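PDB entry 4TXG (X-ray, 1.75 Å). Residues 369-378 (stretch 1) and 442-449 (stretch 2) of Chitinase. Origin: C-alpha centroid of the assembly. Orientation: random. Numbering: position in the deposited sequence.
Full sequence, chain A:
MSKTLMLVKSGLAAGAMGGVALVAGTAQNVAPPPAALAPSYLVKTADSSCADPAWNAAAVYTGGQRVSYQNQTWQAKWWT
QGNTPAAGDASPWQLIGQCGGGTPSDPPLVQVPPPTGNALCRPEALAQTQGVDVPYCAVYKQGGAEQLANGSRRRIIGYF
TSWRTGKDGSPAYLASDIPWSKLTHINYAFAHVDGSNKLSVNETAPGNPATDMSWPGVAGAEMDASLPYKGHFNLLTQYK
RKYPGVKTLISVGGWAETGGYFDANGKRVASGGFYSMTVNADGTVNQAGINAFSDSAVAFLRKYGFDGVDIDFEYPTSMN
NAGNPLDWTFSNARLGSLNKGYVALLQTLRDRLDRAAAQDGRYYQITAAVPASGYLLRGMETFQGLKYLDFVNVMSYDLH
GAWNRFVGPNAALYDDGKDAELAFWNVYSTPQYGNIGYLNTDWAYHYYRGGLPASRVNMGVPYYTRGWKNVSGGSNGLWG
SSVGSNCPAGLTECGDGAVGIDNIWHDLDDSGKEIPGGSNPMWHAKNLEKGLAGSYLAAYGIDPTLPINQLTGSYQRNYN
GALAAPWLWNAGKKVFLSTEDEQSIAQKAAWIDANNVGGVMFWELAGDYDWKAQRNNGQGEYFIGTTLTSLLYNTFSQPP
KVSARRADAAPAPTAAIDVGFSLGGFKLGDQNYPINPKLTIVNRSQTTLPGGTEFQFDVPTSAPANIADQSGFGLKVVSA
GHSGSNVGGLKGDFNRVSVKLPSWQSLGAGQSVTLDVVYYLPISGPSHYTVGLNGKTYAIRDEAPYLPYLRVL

Stretch 1 369-378: AVPASGYLLR
Stretch 2 442-449: DWAYHYYR

Stretch 1 enters as a strand at Ala369 and Val370 (phi/psi -124/149 at Val370), stays extended at Pro371 (-72/147), and turns at Ala372 (-91/-19); after Ser373 it winds into a short, weakly bonded helical turn. Ser373, chi1 t (170°), caps that turn: its OG accepts from Leu376 N at 3.2 Å, nearly linear, and weakly from Tyr375 N at 3.1 Å. The Leu377 N to Ser373 O bond, 3.0 Å, helps fix the turn and so the position of Leu377. Stretch 2 continues a helix that begins earlier in the chain, with phi/psi near -60/-45 over most of Asp442 to Tyr447 (psi rises to -30° at His446) and -70/-22 at Tyr448, and with bonds such as Tyr447 N to Trp443 O (2.9 Å) and Tyr448 N to Ala444 O (3.1 Å).

The backbones come nearest where both residues are alanine: Ala372 CA lies 5.0 Å from Ala444 CA, and their CB atoms touch at 3.7 Å. Side chains this small permit such an approach. Gly374 also sits close to the helix, its CA 3.7 Å from Trp443 CH2; an ideal CB there would lie a tight 3.4 Å from that same CH2.

Trp443, Ala444 and Tyr447 direct their CA-to-CB bonds toward stretch 1. Trp443 is t (179°) with chi2 91°, which brings the six-membered end of the indole to the turn. Ala372 O meets its edge, 3.5 Å from CZ3, and Leu377 CD1 meets the same edge, 3.9 Å from CZ3.

Leu377 points toward the helix in the common m,t rotamer (-71°, 168°), and its forked end suits a pocket lined by three aromatic residues. CD1 lies 3.6 Å from the centroid of the Tyr447 ring (atoms CG, CD1, CD2, CE1, CE2 and CZ), only 5° off the ring normal, a CH-pi contact over the face. CD2 packs 3.7 Å from Tyr447 CZ and 3.5 Å from Tyr448 OH. Tyr447, t (168°) with chi2 -86°, thus offers a flat apolar surface, while its hydroxyl reaches a water: the water oxygen is 2.7 Å from Tyr447 OH and donates to Leu377 O, also at 2.7 Å, bridging the stretches.

Tyr448 starts sideways, but with chi1 m (-77°) and chi2 -76° its long ring carries the hydroxyl to the strand. There Tyr448 OH donates to Pro371 O at 2.6 Å, the only direct hydrogen bond across the contact, with the carbonyl near the ring plane. Pro371 N, 3.5 Å from Tyr448 OH, has no hydrogen to share. Val370, chi1 m (-63°), points toward the helix and packs CG2 3.4 Å from Tyr448 CZ, so the tyrosine combines a polar tip with an apolar flank.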

# COMPACT_ATOMS: atom_id res chain seq x y z
N ALA A 369 -3.70 2.66 1.20
CA ALA A 369 -2.38 2.60 0.59
C ALA A 369 -1.39 2.51 1.75
O ALA A 369 -1.34 3.41 2.60
CB ALA A 369 -2.12 3.82 -0.27
N VAL A 370 -0.63 1.42 1.78
CA VAL A 370 0.16 1.06 2.95
C VAL A 370 1.63 0.91 2.55
O VAL A 370 1.93 0.55 1.41
CB VAL A 370 -0.37 -0.25 3.61
CG1 VAL A 370 -1.79 -0.06 4.12
CG2 VAL A 370 -0.31 -1.42 2.63
N PRO A 371 2.55 1.21 3.47
CA PRO A 371 3.96 1.24 3.08
C PRO A 371 4.55 -0.15 2.84
O PRO A 371 4.16 -1.13 3.49
CB PRO A 371 4.65 1.93 4.27
CG PRO A 371 3.73 1.68 5.44
CD PRO A 371 2.34 1.69 4.85
N ALA A 372 5.48 -0.24 1.89
CA ALA A 372 6.24 -1.48 1.70
C ALA A 372 7.52 -1.48 2.54
O ALA A 372 8.11 -2.53 2.81
CB ALA A 372 6.60 -1.68 0.22
N SER A 373 7.93 -0.28 2.97
CA SER A 373 9.21 -0.09 3.69
C SER A 373 9.29 -0.76 5.06
O SER A 373 8.51 -0.45 5.95
CB SER A 373 9.47 1.41 3.87
OG SER A 373 10.56 1.61 4.74
N GLY A 374 10.26 -1.65 5.22
CA GLY A 374 10.48 -2.28 6.51
C GLY A 374 10.88 -1.28 7.58
O GLY A 374 10.65 -1.51 8.77
N TYR A 375 11.48 -0.17 7.16
CA TYR A 375 11.82 0.90 8.10
C TYR A 375 10.55 1.54 8.67
O TYR A 375 10.39 1.63 9.89
CB TYR A 375 12.70 1.95 7.41
CG TYR A 375 12.67 3.32 8.06
CD1 TYR A 375 13.41 3.60 9.20
CD2 TYR A 375 11.89 4.35 7.51
CE1 TYR A 375 13.39 4.87 9.78
CE2 TYR A 375 11.86 5.61 8.08
CZ TYR A 375 12.60 5.86 9.21
OH TYR A 375 12.57 7.11 9.78
N LEU A 376 9.65 1.98 7.79
CA LEU A 376 8.40 2.58 8.26
C LEU A 376 7.61 1.61 9.13
O LEU A 376 7.05 2.00 10.16
CB LEU A 376 7.53 3.02 7.07
CG LEU A 376 8.09 4.14 6.20
CD1 LEU A 376 7.19 4.43 5.00
CD2 LEU A 376 8.29 5.40 7.03
N LEU A 377 7.56 0.35 8.73
CA LEU A 377 6.74 -0.63 9.43
C LEU A 377 7.30 -0.97 10.81
O LEU A 377 6.57 -1.47 11.68
CB LEU A 377 6.62 -1.90 8.59
CG LEU A 377 5.73 -1.76 7.35
CD1 LEU A 377 5.92 -2.97 6.43
CD2 LEU A 377 4.24 -1.58 7.69
N ARG A 378 8.58 -0.67 11.04
CA ARG A 378 9.15 -0.94 12.36
C ARG A 378 8.47 -0.08 13.42
O ARG A 378 8.47 -0.41 14.60
CB ARG A 378 10.67 -0.70 12.35
CG ARG A 378 11.35 -1.07 13.66
CD ARG A 378 12.87 -1.01 13.51
NE ARG A 378 13.36 -1.99 12.55
CZ ARG A 378 13.84 -3.19 12.87
NH1 ARG A 378 13.89 -3.57 14.14
NH2 ARG A 378 14.28 -4.01 11.92
N ASP A 442 8.33 -8.70 -2.76
CA ASP A 442 8.07 -10.03 -2.20
C ASP A 442 8.08 -9.96 -0.67
O ASP A 442 7.22 -10.57 -0.02
CB ASP A 442 9.12 -11.03 -2.72
CG ASP A 442 8.90 -12.44 -2.20
OD1 ASP A 442 8.15 -13.22 -2.82
OD2 ASP A 442 9.52 -12.79 -1.16
N TRP A 443 9.01 -9.20 -0.10
CA TRP A 443 9.11 -9.11 1.36
C TRP A 443 7.87 -8.41 1.91
O TRP A 443 7.27 -8.86 2.89
CB TRP A 443 10.39 -8.38 1.81
CG TRP A 443 10.46 -8.28 3.32
CD1 TRP A 443 11.05 -9.16 4.18
CD2 TRP A 443 9.88 -7.25 4.14
NE1 TRP A 443 10.88 -8.75 5.48
CE2 TRP A 443 10.17 -7.57 5.49
CE3 TRP A 443 9.16 -6.08 3.86
CZ2 TRP A 443 9.75 -6.78 6.56
CZ3 TRP A 443 8.74 -5.29 4.93
CH2 TRP A 443 9.04 -5.64 6.26
N ALA A 444 7.50 -7.30 1.27
CA ALA A 444 6.34 -6.52 1.72
C ALA A 444 5.05 -7.34 1.65
O ALA A 444 4.22 -7.27 2.55
CB ALA A 444 6.21 -5.25 0.89
N TYR A 445 4.86 -8.09 0.57
CA TYR A 445 3.70 -8.96 0.47
C TYR A 445 3.67 -9.92 1.66
O TYR A 445 2.63 -10.10 2.32
CB TYR A 445 3.74 -9.76 -0.84
CG TYR A 445 2.85 -10.98 -0.81
CD1 TYR A 445 1.46 -10.86 -0.91
CD2 TYR A 445 3.39 -12.25 -0.68
CE1 TYR A 445 0.64 -11.98 -0.87
CE2 TYR A 445 2.58 -13.38 -0.66
CZ TYR A 445 1.21 -13.23 -0.74
OH TYR A 445 0.41 -14.36 -0.70
N HIS A 446 4.80 -10.53 1.95
CA HIS A 446 4.85 -11.52 3.02
C HIS A 446 4.65 -10.88 4.39
O HIS A 446 4.08 -11.52 5.29
CB HIS A 446 6.15 -12.31 2.94
CG HIS A 446 6.10 -13.39 1.91
ND1 HIS A 446 5.25 -14.47 2.03
CD2 HIS A 446 6.72 -13.52 0.71
CE1 HIS A 446 5.37 -15.25 0.97
NE2 HIS A 446 6.26 -14.70 0.16
N TYR A 447 5.07 -9.63 4.54
CA TYR A 447 4.75 -8.90 5.76
C TYR A 447 3.23 -8.83 5.95
O TYR A 447 2.71 -9.15 7.03
CB TYR A 447 5.36 -7.47 5.74
CG TYR A 447 4.80 -6.59 6.84
CD1 TYR A 447 3.61 -5.89 6.67
CD2 TYR A 447 5.44 -6.50 8.08
CE1 TYR A 447 3.08 -5.12 7.68
CE2 TYR A 447 4.91 -5.73 9.10
CZ TYR A 447 3.72 -5.04 8.89
OH TYR A 447 3.17 -4.24 9.90
N TYR A 448 2.52 -8.41 4.92
CA TYR A 448 1.08 -8.17 5.07
C TYR A 448 0.28 -9.46 5.25
O TYR A 448 -0.82 -9.43 5.82
CB TYR A 448 0.55 -7.33 3.89
CG TYR A 448 0.94 -5.88 4.12
CD1 TYR A 448 0.26 -5.09 5.04
CD2 TYR A 448 2.04 -5.32 3.46
CE1 TYR A 448 0.64 -3.79 5.30
CE2 TYR A 448 2.42 -4.00 3.72
CZ TYR A 448 1.71 -3.24 4.63
OH TYR A 448 2.08 -1.93 4.91
N ARG A 449 0.82 -10.59 4.82
CA ARG A 449 0.14 -11.87 5.05
C ARG A 449 0.09 -12.26 6.52
O ARG A 449 -0.64 -13.18 6.89
CB ARG A 449 0.80 -12.98 4.24
CG ARG A 449 0.53 -12.88 2.75
CD ARG A 449 -0.94 -13.19 2.44
NE ARG A 449 -1.15 -14.64 2.53
CZ ARG A 449 -1.63 -15.25 3.59
NH1 ARG A 449 -2.00 -14.54 4.65
NH2 ARG A 449 -1.75 -16.56 3.60
O HOH W 1 5.02 -3.72 11.82